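Local atomic coordinates of AT-less polyketide synthase (PDB entry 4QYR), a protein that probably catalyses carbon-carbon bond-forming condensation steps in polyketide assembly, as a ketosynthase domain of the isomigrastatin synthase MgsE. Residues G34-A39 against A378-R383; R82-L87 against D140-T145; L287-M292 against Y325-T330; A492-V497 against R588-L593. All coordinates share one frame; numbering follows the deposited sequence.

Contact 1: residues G34-A39 against A378-R383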
loop_
_atom_site.group_PDB
_atom_site.type_symbol
_atom_site.label_atom_id
_atom_site.label_comp_id
_atom_site.label_asym_id
_atom_site.label_seq_id
_atom_site.Cartn_x
_atom_site.Cartn_y
_atom_site.Cartn_z
ATOM N N GLY A 34 -34.137 -6.471 -5.215
ATOM C CA GLY A 34 -34.083 -6.569 -3.771
ATOM C C GLY A 34 -33.786 -7.991 -3.355
ATOM O O GLY A 34 -34.353 -8.516 -2.394
ATOM N N GLU A 35 -32.887 -8.619 -4.100
ATOM C CA GLU A 35 -32.458 -9.976 -3.816
ATOM C C GLU A 35 -31.444 -9.989 -2.661
ATOM O O GLU A 35 -30.514 -9.182 -2.623
ATOM C CB GLU A 35 -31.859 -10.591 -5.078
ATOM C CG GLU A 35 -32.303 -12.006 -5.395
ATOM C CD GLU A 35 -31.831 -12.441 -6.778
ATOM O OE1 GLU A 35 -30.878 -13.256 -6.875
ATOM O OE2 GLU A 35 -32.414 -11.960 -7.774
ATOM N N ASP A 36 -31.644 -10.891 -1.709
ATOM C CA ASP A 36 -30.703 -11.069 -0.618
ATOM C C ASP A 36 -29.862 -12.320 -0.884
ATOM O O ASP A 36 -30.362 -13.445 -0.878
ATOM C CB ASP A 36 -31.440 -11.144 0.727
ATOM C CG ASP A 36 -30.544 -11.610 1.866
ATOM O OD1 ASP A 36 -29.732 -10.792 2.384
ATOM O OD2 ASP A 36 -30.662 -12.802 2.247
ATOM N N LEU A 37 -28.570 -12.107 -1.112
ATOM C CA LEU A 37 -27.703 -13.141 -1.660
ATOM C C LEU A 37 -26.826 -13.811 -0.630
ATOM O O LEU A 37 -25.838 -14.452 -0.973
ATOM C CB LEU A 37 -26.825 -12.539 -2.747
ATOM C CG LEU A 37 -27.732 -11.774 -3.693
ATOM C CD1 LEU A 37 -26.969 -10.703 -4.437
ATOM C CD2 LEU A 37 -28.391 -12.757 -4.626
ATOM N N ILE A 38 -27.162 -13.648 0.636
ATOM C CA ILE A 38 -26.370 -14.301 1.657
ATOM C C ILE A 38 -26.771 -15.771 1.735
ATOM O O ILE A 38 -27.954 -16.115 1.668
ATOM C CB ILE A 38 -26.507 -13.587 3.019
ATOM C CG1 ILE A 38 -25.563 -12.382 3.058
ATOM C CG2 ILE A 38 -26.182 -14.506 4.166
ATOM C CD1 ILE A 38 -26.261 -11.053 2.856
ATOM N N ALA A 39 -25.765 -16.636 1.828
ATOM C CA ALA A 39 -25.977 -18.067 1.948
ATOM C C ALA A 39 -25.297 -18.638 3.198
ATOM O O ALA A 39 -25.021 -17.913 4.161
ATOM C CB ALA A 39 -25.477 -18.762 0.717
ATOM N N ALA A 378 -33.186 -0.713 -0.140
ATOM C CA ALA A 378 -32.363 -1.210 0.949
ATOM C C ALA A 378 -33.149 -2.318 1.630
ATOM O O ALA A 378 -34.375 -2.364 1.531
ATOM C CB ALA A 378 -32.004 -0.099 1.928
ATOM N N LEU A 379 -32.455 -3.221 2.308
ATOM C CA LEU A 379 -33.113 -4.425 2.788
ATOM C C LEU A 379 -33.065 -4.568 4.298
ATOM O O LEU A 379 -32.237 -3.940 4.962
ATOM C CB LEU A 379 -32.485 -5.646 2.131
ATOM C CG LEU A 379 -33.100 -6.118 0.817
ATOM C CD1 LEU A 379 -33.199 -5.012 -0.224
ATOM C CD2 LEU A 379 -32.286 -7.277 0.291
ATOM N N HIS A 380 -33.960 -5.404 4.826
ATOM C CA HIS A 380 -34.130 -5.615 6.270
ATOM C C HIS A 380 -34.320 -4.310 7.023
ATOM O O HIS A 380 -33.983 -4.194 8.192
ATOM C CB HIS A 380 -32.935 -6.360 6.857
ATOM C CG HIS A 380 -32.422 -7.457 5.985
ATOM N ND1 HIS A 380 -31.342 -7.292 5.143
ATOM C CD2 HIS A 380 -32.841 -8.732 5.820
ATOM C CE1 HIS A 380 -31.112 -8.424 4.502
ATOM N NE2 HIS A 380 -32.008 -9.314 4.896
ATOM N N CYS A 381 -34.874 -3.329 6.342
ATOM C CA CYS A 381 -34.824 -1.981 6.847
ATOM C C CYS A 381 -36.233 -1.437 7.035
ATOM O O CYS A 381 -36.487 -0.249 6.838
ATOM C CB CYS A 381 -34.011 -1.116 5.885
ATOM S SG CYS A 381 -33.439 0.398 6.600
ATOM N N ASP A 382 -37.152 -2.316 7.423
ATOM C CA ASP A 382 -38.545 -1.917 7.580
ATOM C C ASP A 382 -38.723 -0.976 8.762
ATOM O O ASP A 382 -39.492 -0.023 8.691
ATOM C CB ASP A 382 -39.453 -3.145 7.728
ATOM C CG ASP A 382 -39.287 -4.135 6.580
ATOM O OD1 ASP A 382 -39.333 -3.701 5.407
ATOM O OD2 ASP A 382 -39.113 -5.345 6.848
ATOM N N ARG A 383 -38.000 -1.233 9.839
ATOM C CA ARG A 383 -38.045 -0.361 11.004
ATOM C C ARG A 383 -36.712 0.386 11.154
ATOM O O ARG A 383 -35.685 -0.217 11.480
ATOM C CB ARG A 383 -38.360 -1.184 12.250
ATOM C CG ARG A 383 -38.511 -0.379 13.510
ATOM C CD ARG A 383 -39.938 0.072 13.678
ATOM N NE ARG A 383 -40.882 -1.040 13.605
ATOM C CZ ARG A 383 -41.909 -1.199 14.439
ATOM N NH1 ARG A 383 -42.110 -0.325 15.420
ATOM N NH2 ARG A 383 -42.732 -2.237 14.303
#
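Leu-379 supplies the apolar side of this loop-to-loop contact, reaching with both methyl branches toward the backbone of Gly-34 and its neighbours. Leu-379 CD2 lies 3.6 Å from Gly-34 O and 3.9 Å from Glu-35 O. Leu-379 CD1 comes 4.0 Å from Gly-34 CA. The aliphatic root of Asp-36 completes this patch, with CB 4.0 Å from Leu-379 CD2. Of the two carbonyls facing the leucine, that of Glu-35 also accepts a hydrogen bond from Asn-350 ND2.

At the polar side Asp-36 and His-380 are neighbours with no hydrogen bond between them. CG of Asp-36 stands anti to the backbone N (chi1 168°), and OD1 meets the imidazole at its edge, in the ring plane, 3.5 Å from His-380 CE1. Carboxylate and ring are turned 89° apart, and the two side chains cross at about a right angle. Asp-36 OD2 is held by a salt bridge to Arg-223, a residue that the His-380 side chain also touches.

Positive phi at Gly-34 (72°) and two bonds back into the last turn of helix 24-33 make this helix end a Schellman motif, which the loop 378-383 meets at the surface of the ketosynthase fold.

Contact 2: residues R82-L87 against D140-T145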
loop_
_atom_site.group_PDB
_atom_site.type_symbol
_atom_site.label_atom_id
_atom_site.label_comp_id
_atom_site.label_asym_id
_atom_site.label_seq_id
_atom_site.Cartn_x
_atom_site.Cartn_y
_atom_site.Cartn_z
ATOM N N ARG A 82 -0.082 -26.926 -13.054
ATOM C CA ARG A 82 -1.185 -27.196 -12.133
ATOM C C ARG A 82 -0.706 -26.949 -10.699
ATOM O O ARG A 82 -1.403 -26.344 -9.887
ATOM C CB ARG A 82 -1.725 -28.621 -12.269
ATOM C CG ARG A 82 -2.581 -29.010 -11.071
ATOM C CD ARG A 82 -3.439 -30.231 -11.270
ATOM N NE ARG A 82 -4.513 -30.022 -12.235
ATOM C CZ ARG A 82 -5.683 -29.459 -11.950
ATOM N NH1 ARG A 82 -5.942 -29.020 -10.725
ATOM N NH2 ARG A 82 -6.593 -29.319 -12.901
ATOM N N LEU A 83 0.506 -27.402 -10.408
ATOM C CA LEU A 83 1.130 -27.192 -9.111
ATOM C C LEU A 83 1.305 -25.704 -8.733
ATOM O O LEU A 83 1.033 -25.313 -7.603
ATOM C CB LEU A 83 2.476 -27.904 -9.096
ATOM C CG LEU A 83 3.242 -27.849 -7.777
ATOM C CD1 LEU A 83 2.412 -28.391 -6.609
ATOM C CD2 LEU A 83 4.550 -28.612 -7.926
ATOM N N GLU A 84 1.751 -24.871 -9.665
ATOM C CA GLU A 84 1.894 -23.449 -9.362
ATOM C C GLU A 84 0.535 -22.837 -9.058
ATOM O O GLU A 84 0.408 -21.935 -8.231
ATOM C CB GLU A 84 2.556 -22.699 -10.517
ATOM C CG GLU A 84 2.600 -21.203 -10.302
ATOM C CD GLU A 84 3.583 -20.481 -11.211
ATOM O OE1 GLU A 84 3.961 -21.058 -12.264
ATOM O OE2 GLU A 84 3.975 -19.334 -10.858
ATOM N N ALA A 85 -0.490 -23.333 -9.733
ATOM C CA ALA A 85 -1.817 -22.768 -9.587
ATOM C C ALA A 85 -2.468 -23.284 -8.329
ATOM O O ALA A 85 -3.232 -22.569 -7.693
ATOM C CB ALA A 85 -2.654 -23.086 -10.782
ATOM N N GLU A 86 -2.158 -24.521 -7.957
ATOM C CA GLU A 86 -2.765 -25.127 -6.773
ATOM C C GLU A 86 -2.273 -24.493 -5.460
ATOM O O GLU A 86 -2.945 -24.561 -4.433
ATOM C CB GLU A 86 -2.509 -26.632 -6.758
ATOM C CG GLU A 86 -3.459 -27.396 -7.656
ATOM C CD GLU A 86 -3.275 -28.914 -7.626
ATOM O OE1 GLU A 86 -2.201 -29.388 -7.193
ATOM O OE2 GLU A 86 -4.222 -29.634 -8.030
ATOM N N LEU A 87 -1.104 -23.871 -5.494
ATOM C CA LEU A 87 -0.558 -23.252 -4.310
ATOM C C LEU A 87 -0.784 -21.754 -4.385
ATOM O O LEU A 87 -0.295 -20.998 -3.538
ATOM C CB LEU A 87 0.925 -23.566 -4.175
ATOM C CG LEU A 87 1.175 -25.068 -4.156
ATOM C CD1 LEU A 87 2.646 -25.399 -4.286
ATOM C CD2 LEU A 87 0.598 -25.667 -2.880
ATOM N N ASP A 140 6.469 -25.018 -0.864
ATOM C CA ASP A 140 7.177 -25.030 -2.138
ATOM C C ASP A 140 7.570 -23.604 -2.480
ATOM O O ASP A 140 7.126 -22.670 -1.829
ATOM C CB ASP A 140 6.328 -25.634 -3.265
ATOM C CG ASP A 140 7.062 -25.645 -4.610
ATOM O OD1 ASP A 140 8.227 -26.108 -4.658
ATOM O OD2 ASP A 140 6.497 -25.143 -5.605
ATOM N N GLY A 141 8.419 -23.450 -3.488
ATOM C CA GLY A 141 8.739 -22.154 -4.042
ATOM C C GLY A 141 7.522 -21.440 -4.588
ATOM O O GLY A 141 7.512 -20.217 -4.653
ATOM N N PHE A 142 6.489 -22.184 -4.962
ATOM C CA PHE A 142 5.286 -21.563 -5.499
ATOM C C PHE A 142 4.377 -21.022 -4.410
ATOM O O PHE A 142 3.526 -20.160 -4.679
ATOM C CB PHE A 142 4.495 -22.549 -6.361
ATOM C CG PHE A 142 5.139 -22.857 -7.682
ATOM C CD1 PHE A 142 5.736 -21.853 -8.426
ATOM C CD2 PHE A 142 5.177 -24.168 -8.162
ATOM C CE1 PHE A 142 6.343 -22.151 -9.633
ATOM C CE2 PHE A 142 5.770 -24.463 -9.357
ATOM C CZ PHE A 142 6.360 -23.462 -10.093
ATOM N N THR A 143 4.534 -21.531 -3.188
ATOM C CA THR A 143 3.654 -21.112 -2.096
ATOM C C THR A 143 3.883 -19.656 -1.743
ATOM O O THR A 143 2.934 -18.879 -1.644
ATOM C CB THR A 143 3.850 -21.915 -0.818
ATOM O OG1 THR A 143 3.935 -23.316 -1.111
ATOM C CG2 THR A 143 2.682 -21.646 0.121
ATOM N N ALA A 144 5.154 -19.309 -1.556
ATOM C CA ALA A 144 5.562 -17.949 -1.219
ATOM C C ALA A 144 5.085 -16.943 -2.271
ATOM O O ALA A 144 4.420 -15.953 -1.961
ATOM C CB ALA A 144 7.061 -17.886 -1.079
ATOM N N THR A 145 5.458 -17.207 -3.512
ATOM C CA THR A 145 4.934 -16.496 -4.645
ATOM C C THR A 145 3.402 -16.511 -4.700
ATOM O O THR A 145 2.764 -15.531 -5.094
ATOM C CB THR A 145 5.521 -17.100 -5.918
ATOM O OG1 THR A 145 6.659 -16.329 -6.309
ATOM C CG2 THR A 145 4.491 -17.156 -7.057
#
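A capping box formed by Asp-140 and Thr-143 starts helix 141-147, and both residues also touch Leu-87, just past the end of helix 82-86. Asp-140 OD2 takes the capping bond from Phe-142 N at 3.0 Å, met from well above the carboxylate plane, and Thr-143 OG1 accepts from Asp-140 N at 3.1 Å. The short helical segments 82-86 and 141-145 run 43° apart, with their axes 8.9 Å distant at closest approach.

Phe-142 carries much of the contact, its ring against Glu-84. Glu-84 CB stands 3.6 Å from the centroid of the Phe-142 ring, almost exactly on the normal, in a CH-pi contact. CG of Glu-84 is anti to the backbone N (chi1 174°), and the extended chain beyond it carries the carboxylate out over the same ring. The carboxylate and ring planes are stacked within 16°, with Glu-84 CD 3.6 Å from Phe-142 CE1. Leu-83 comes instead to the ring edge, its CG 4.2 Å from Phe-142 CD2. At the base of the ring, Leu-87 CD1 packs 3.8 Å from Asp-140 CB and 4.0 Å from Phe-142 CB.

The dimer interface is close by: Asp-140 and Thr-145 pack on Met-214 and Phe-425 of the second subunit, respectively.

No hydrogen bond links the two segments. They cohere through carbon packed on carbon and a carboxylate lying flat against an aromatic face, partly polar on pi, while Asp-140 OD2 and Thr-143 OG1 serve the helix start.

Contact 3: residues L287-M292 against Y325-T330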
loop_
_atom_site.group_PDB
_atom_site.type_symbol
_atom_site.label_atom_id
_atom_site.label_comp_id
_atom_site.label_asym_id
_atom_site.label_seq_id
_atom_site.Cartn_x
_atom_site.Cartn_y
_atom_site.Cartn_z
ATOM N N LEU A 287 -13.156 13.926 6.475
ATOM C CA LEU A 287 -12.910 13.175 5.255
ATOM C C LEU A 287 -13.794 13.621 4.123
ATOM O O LEU A 287 -13.320 13.984 3.060
ATOM C CB LEU A 287 -13.150 11.687 5.499
ATOM C CG LEU A 287 -13.095 10.757 4.291
ATOM C CD1 LEU A 287 -11.649 10.431 3.984
ATOM C CD2 LEU A 287 -13.857 9.493 4.544
ATOM N N ILE A 288 -15.097 13.560 4.356
ATOM C CA ILE A 288 -16.084 13.909 3.346
ATOM C C ILE A 288 -15.912 15.335 2.867
ATOM O O ILE A 288 -15.862 15.566 1.655
ATOM C CB ILE A 288 -17.497 13.700 3.878
ATOM C CG1 ILE A 288 -17.713 12.207 4.086
ATOM C CG2 ILE A 288 -18.526 14.239 2.901
ATOM C CD1 ILE A 288 -18.753 11.906 5.080
ATOM N N GLN A 289 -15.786 16.277 3.803
ATOM C CA GLN A 289 -15.568 17.674 3.442
ATOM C C GLN A 289 -14.348 17.845 2.571
ATOM O O GLN A 289 -14.329 18.670 1.658
ATOM C CB GLN A 289 -15.421 18.528 4.682
ATOM C CG GLN A 289 -16.534 18.294 5.643
ATOM C CD GLN A 289 -16.581 19.329 6.718
ATOM O OE1 GLN A 289 -15.977 20.397 6.596
ATOM N NE2 GLN A 289 -17.303 19.029 7.790
ATOM N N ASP A 290 -13.326 17.058 2.874
ATOM C CA ASP A 290 -12.108 17.051 2.094
ATOM C C ASP A 290 -12.406 16.608 0.645
ATOM O O ASP A 290 -11.970 17.244 -0.310
ATOM C CB ASP A 290 -11.088 16.143 2.778
ATOM C CG ASP A 290 -9.725 16.196 2.141
ATOM O OD1 ASP A 290 -9.499 17.124 1.344
ATOM O OD2 ASP A 290 -8.879 15.312 2.438
ATOM N N ALA A 291 -13.178 15.538 0.480
ATOM C CA ALA A 291 -13.399 14.982 -0.847
ATOM C C ALA A 291 -14.395 15.818 -1.598
ATOM O O ALA A 291 -14.379 15.875 -2.835
ATOM C CB ALA A 291 -13.882 13.559 -0.764
HETATM N N MSE A 292 -15.273 16.465 -0.841
HETATM C CA MSE A 292 -16.335 17.250 -1.437
HETATM C C MSE A 292 -15.882 18.665 -1.708
HETATM O O MSE A 292 -16.687 19.514 -2.085
HETATM C CB MSE A 292 -17.548 17.250 -0.533
HETATM C CG MSE A 292 -18.326 15.972 -0.576
HETATM SE SE MSE A 292 -19.374 15.906 -2.205
HETATM C CE MSE A 292 -20.353 17.594 -2.000
ATOM N N TYR A 325 -22.234 17.726 5.214
ATOM C CA TYR A 325 -22.935 18.456 4.167
ATOM C C TYR A 325 -23.408 19.770 4.732
ATOM O O TYR A 325 -23.482 20.769 4.018
ATOM C CB TYR A 325 -24.115 17.662 3.603
ATOM C CG TYR A 325 -23.722 16.629 2.566
ATOM C CD1 TYR A 325 -22.389 16.356 2.302
ATOM C CD2 TYR A 325 -24.681 15.935 1.846
ATOM C CE1 TYR A 325 -22.016 15.409 1.359
ATOM C CE2 TYR A 325 -24.325 14.994 0.894
ATOM C CZ TYR A 325 -22.983 14.731 0.655
ATOM O OH TYR A 325 -22.612 13.787 -0.286
ATOM N N ARG A 326 -23.711 19.762 6.028
ATOM C CA ARG A 326 -24.215 20.947 6.706
ATOM C C ARG A 326 -23.099 21.976 6.758
ATOM O O ARG A 326 -23.300 23.145 6.450
ATOM C CB ARG A 326 -24.724 20.593 8.108
ATOM C CG ARG A 326 -25.459 21.716 8.813
ATOM C CD ARG A 326 -26.222 21.222 10.041
ATOM N NE ARG A 326 -25.338 20.619 11.035
ATOM C CZ ARG A 326 -25.536 19.425 11.593
ATOM N NH1 ARG A 326 -26.595 18.701 11.255
ATOM N NH2 ARG A 326 -24.672 18.950 12.485
ATOM N N ALA A 327 -21.908 21.517 7.117
ATOM C CA ALA A 327 -20.731 22.371 7.144
ATOM C C ALA A 327 -20.435 22.926 5.764
ATOM O O ALA A 327 -19.998 24.071 5.619
ATOM C CB ALA A 327 -19.536 21.604 7.661
ATOM N N LEU A 328 -20.669 22.098 4.754
ATOM C CA LEU A 328 -20.372 22.477 3.387
ATOM C C LEU A 328 -21.293 23.576 2.926
ATOM O O LEU A 328 -20.820 24.619 2.490
ATOM C CB LEU A 328 -20.472 21.277 2.466
ATOM C CG LEU A 328 -19.240 20.375 2.518
ATOM C CD1 LEU A 328 -19.364 19.268 1.502
ATOM C CD2 LEU A 328 -17.984 21.188 2.263
ATOM N N ARG A 329 -22.599 23.345 3.034
ATOM C CA ARG A 329 -23.601 24.346 2.663
ATOM C C ARG A 329 -23.297 25.706 3.255
ATOM O O ARG A 329 -23.323 26.719 2.556
ATOM C CB ARG A 329 -24.995 23.912 3.109
ATOM C CG ARG A 329 -25.540 22.731 2.356
ATOM C CD ARG A 329 -26.983 22.458 2.715
ATOM N NE ARG A 329 -27.108 21.517 3.826
ATOM C CZ ARG A 329 -27.264 20.201 3.678
ATOM N NH1 ARG A 329 -27.372 19.426 4.757
ATOM N NH2 ARG A 329 -27.309 19.656 2.458
ATOM N N THR A 330 -22.998 25.709 4.549
ATOM C CA THR A 330 -22.733 26.935 5.300
ATOM C C THR A 330 -21.596 27.752 4.716
ATOM O O THR A 330 -21.684 28.979 4.638
ATOM C CB THR A 330 -22.406 26.615 6.764
ATOM O OG1 THR A 330 -23.612 26.290 7.457
ATOM C CG2 THR A 330 -21.731 27.788 7.445
#
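Ile-288 O accepts the shortest polar bond here, from Met-292 N at 2.7 Å; this closing bond of helix 281-291 joins two residues whose side chains both reach Tyr-325. The contact is a helix-helix packing in the C-terminal half of the thiolase-type ketosynthase fold. Helical segments 287-291 and 325-330 run 43° apart, their axes approaching to 9.8 Å.

Tyr-325 turns its ring toward the first helix although its CB points away from it. Tyr-325 CE1 lies 4.0 Å from Ile-288 CG2 and 4.2 Å from CG of Met-292, a residue modelled as selenomethionine. One turn later, Leu-328 CD1 meets Met-292 CB at 3.4 Å, the side chains crossing at about a right angle. The Met-292 chain is bent at both chi2 and chi3, and its terminal CE returns to within 4.0 Å of Leu-328 CD1.

Met-292 also touches Val-433 of strand 428-435, while Ile-300 packs on both Met-292 and Tyr-325. At the margin of the contact, Gln-289 has its CG anti to the carbonyl carbon (chi1 -51°), and the chain extended beyond it brings the amide against a methyl group, with Gln-289 NE2 3.4 Å from Ala-327 CB.

Contact 4: residues A492-V497 against R588-L593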
loop_
_atom_site.group_PDB
_atom_site.type_symbol
_atom_site.label_atom_id
_atom_site.label_comp_id
_atom_site.label_asym_id
_atom_site.label_seq_id
_atom_site.Cartn_x
_atom_site.Cartn_y
_atom_site.Cartn_z
ATOM N N ALA A 492 -16.460 -3.902 -34.758
ATOM C CA ALA A 492 -15.278 -4.439 -35.408
ATOM C C ALA A 492 -14.029 -3.799 -34.835
ATOM O O ALA A 492 -13.069 -4.489 -34.507
ATOM C CB ALA A 492 -15.350 -4.224 -36.888
ATOM N N PHE A 493 -14.054 -2.481 -34.702
ATOM C CA PHE A 493 -12.973 -1.757 -34.030
ATOM C C PHE A 493 -12.578 -2.352 -32.691
ATOM O O PHE A 493 -11.402 -2.483 -32.395
ATOM C CB PHE A 493 -13.370 -0.304 -33.801
ATOM C CG PHE A 493 -12.339 0.498 -33.075
ATOM C CD1 PHE A 493 -11.203 0.944 -33.731
ATOM C CD2 PHE A 493 -12.514 0.828 -31.739
ATOM C CE1 PHE A 493 -10.251 1.707 -33.071
ATOM C CE2 PHE A 493 -11.573 1.587 -31.067
ATOM C CZ PHE A 493 -10.438 2.027 -31.735
ATOM N N THR A 494 -13.571 -2.697 -31.880
ATOM C CA THR A 494 -13.306 -3.148 -30.526
ATOM C C THR A 494 -12.748 -4.563 -30.523
ATOM O O THR A 494 -11.898 -4.894 -29.696
ATOM C CB THR A 494 -14.573 -3.073 -29.672
ATOM O OG1 THR A 494 -14.962 -1.705 -29.548
ATOM C CG2 THR A 494 -14.334 -3.627 -28.301
ATOM N N LEU A 495 -13.210 -5.395 -31.454
ATOM C CA LEU A 495 -12.734 -6.773 -31.518
ATOM C C LEU A 495 -11.298 -6.774 -32.023
ATOM O O LEU A 495 -10.541 -7.729 -31.816
ATOM C CB LEU A 495 -13.631 -7.624 -32.417
ATOM C CG LEU A 495 -15.014 -7.891 -31.837
ATOM C CD1 LEU A 495 -15.854 -8.641 -32.818
ATOM C CD2 LEU A 495 -14.896 -8.682 -30.577
ATOM N N GLN A 496 -10.926 -5.676 -32.669
ATOM C CA GLN A 496 -9.635 -5.579 -33.310
ATOM C C GLN A 496 -8.572 -5.139 -32.341
ATOM O O GLN A 496 -7.526 -5.781 -32.195
ATOM C CB GLN A 496 -9.703 -4.610 -34.485
ATOM C CG GLN A 496 -10.423 -5.180 -35.687
ATOM C CD GLN A 496 -10.618 -4.158 -36.776
ATOM O OE1 GLN A 496 -9.895 -3.163 -36.841
ATOM N NE2 GLN A 496 -11.596 -4.396 -37.647
ATOM N N VAL A 497 -8.857 -4.036 -31.665
ATOM C CA VAL A 497 -7.881 -3.402 -30.803
ATOM C C VAL A 497 -8.163 -3.679 -29.307
ATOM O O VAL A 497 -7.269 -3.555 -28.459
ATOM C CB VAL A 497 -7.840 -1.885 -31.090
ATOM C CG1 VAL A 497 -9.083 -1.211 -30.563
ATOM C CG2 VAL A 497 -6.583 -1.254 -30.512
ATOM N N ARG A 588 -13.632 6.377 -34.281
ATOM C CA ARG A 588 -14.160 5.172 -33.626
ATOM C C ARG A 588 -14.433 5.271 -32.120
ATOM O O ARG A 588 -13.712 5.937 -31.375
ATOM C CB ARG A 588 -13.211 4.002 -33.865
ATOM C CG ARG A 588 -13.138 3.548 -35.305
ATOM C CD ARG A 588 -14.517 3.319 -35.904
ATOM N NE ARG A 588 -14.396 2.757 -37.248
ATOM C CZ ARG A 588 -14.274 3.481 -38.359
ATOM N NH1 ARG A 588 -14.151 2.882 -39.538
ATOM N NH2 ARG A 588 -14.275 4.804 -38.286
ATOM N N ARG A 589 -15.485 4.573 -31.692
ATOM C CA ARG A 589 -15.870 4.472 -30.281
ATOM C C ARG A 589 -15.895 3.011 -29.793
ATOM O O ARG A 589 -16.319 2.119 -30.516
ATOM C CB ARG A 589 -17.241 5.124 -30.065
ATOM C CG ARG A 589 -17.227 6.622 -30.297
ATOM C CD ARG A 589 -18.481 7.285 -29.767
ATOM N NE ARG A 589 -18.511 7.297 -28.306
ATOM C CZ ARG A 589 -18.057 8.293 -27.552
ATOM N NH1 ARG A 589 -17.535 9.379 -28.123
ATOM N NH2 ARG A 589 -18.134 8.201 -26.230
ATOM N N ALA A 590 -15.457 2.779 -28.558
ATOM C CA ALA A 590 -15.405 1.429 -28.000
ATOM C C ALA A 590 -16.784 0.922 -27.574
ATOM O O ALA A 590 -17.709 1.720 -27.339
ATOM C CB ALA A 590 -14.446 1.393 -26.832
ATOM N N VAL A 591 -16.899 -0.405 -27.458
ATOM C CA VAL A 591 -18.172 -1.101 -27.243
ATOM C C VAL A 591 -18.072 -2.238 -26.225
ATOM O O VAL A 591 -17.155 -3.055 -26.285
ATOM C CB VAL A 591 -18.696 -1.689 -28.562
ATOM C CG1 VAL A 591 -19.894 -2.579 -28.314
ATOM C CG2 VAL A 591 -19.035 -0.579 -29.540
ATOM N N ARG A 592 -19.028 -2.317 -25.311
ATOM C CA ARG A 592 -18.966 -3.324 -24.259
ATOM C C ARG A 592 -19.515 -4.665 -24.740
ATOM O O ARG A 592 -20.719 -4.829 -24.908
ATOM C CB ARG A 592 -19.722 -2.827 -23.030
ATOM C CG ARG A 592 -19.258 -1.447 -22.590
ATOM C CD ARG A 592 -20.173 -0.816 -21.559
ATOM N NE ARG A 592 -19.647 0.469 -21.119
ATOM C CZ ARG A 592 -20.212 1.236 -20.200
ATOM N NH1 ARG A 592 -21.333 0.855 -19.612
ATOM N NH2 ARG A 592 -19.650 2.384 -19.864
ATOM N N LEU A 593 -18.609 -5.615 -24.964
ATOM C CA LEU A 593 -18.949 -6.951 -25.470
ATOM C C LEU A 593 -18.693 -7.970 -24.360
ATOM O O LEU A 593 -18.168 -7.596 -23.308
ATOM C CB LEU A 593 -18.117 -7.270 -26.720
ATOM C CG LEU A 593 -18.165 -6.195 -27.802
ATOM C CD1 LEU A 593 -17.095 -6.435 -28.838
ATOM C CD2 LEU A 593 -19.533 -6.157 -28.424
#
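Phe-493 is the first residue of 492-497 to touch the loop 588-593, its CG anti to the backbone N (chi1 178°) and one face of its ring against the aliphatic base of Arg-588. Arg-588 CB sits over the centre of the Phe-493 ring, 3.6 Å from the centroid and close to the normal, in a CH-pi contact; Arg-588 CG follows at 3.6 Å from Phe-493 CD1. The opposite face is met by Val-497 CG1 of the same helix, offset toward the rim, and His-583 makes an edge-to-face pair with the ring.

Thr-494 carries the polar link. Val-591 N donates to Thr-494 OG1 at 3.1 Å, but the bond is bent (127°) and weak, and the hydroxyl's stronger partner is Asp-490 O, one turn back in the helix. The Thr-494 methyl CG2 lies near Val-591 O (3.5 Å) and Leu-593 CD1 (4.0 Å). Leu-495 adds the last contact, its CD2 3.6 Å from the same Leu-593 CD1, where the two side chains meet at about a right angle.

Helix 488-497 belongs to the linker domain that accompanies the ketosynthase. The loop 588-593 runs between the two, since Ala-590 pairs with Gly-255 and Arg-592 makes a cation-pi contact with Trp-259.

With one weak bond between the segments, and that to a hydroxyl already engaged by its own helix, the association rests mainly on the covered aromatic face and the leucine pair.

Contacts 1 to 3 belong to the ketosynthase fold, whereas contact 4 joins the linker domain to the chain's returning tail. Contact 1 joins segments whose nearest ends are 339 positions apart, and contacts 2 and 3 follow one another in the sequence it spans; contact 4 comes after all three. None touches another. Contacts 2 and 3 are farthest apart, their centres about 48 Å distant on opposite sides of the chain's centre, while the centres of contacts 1 and 3 are about 30 Å apart. Helix 281-291 of contact 3 packs on strands 260-269 and 428-435 of the mixed sheet, and contact 2 borders the second subunit. Together they join loops, peripheral helices and linker around one ketosynthase core.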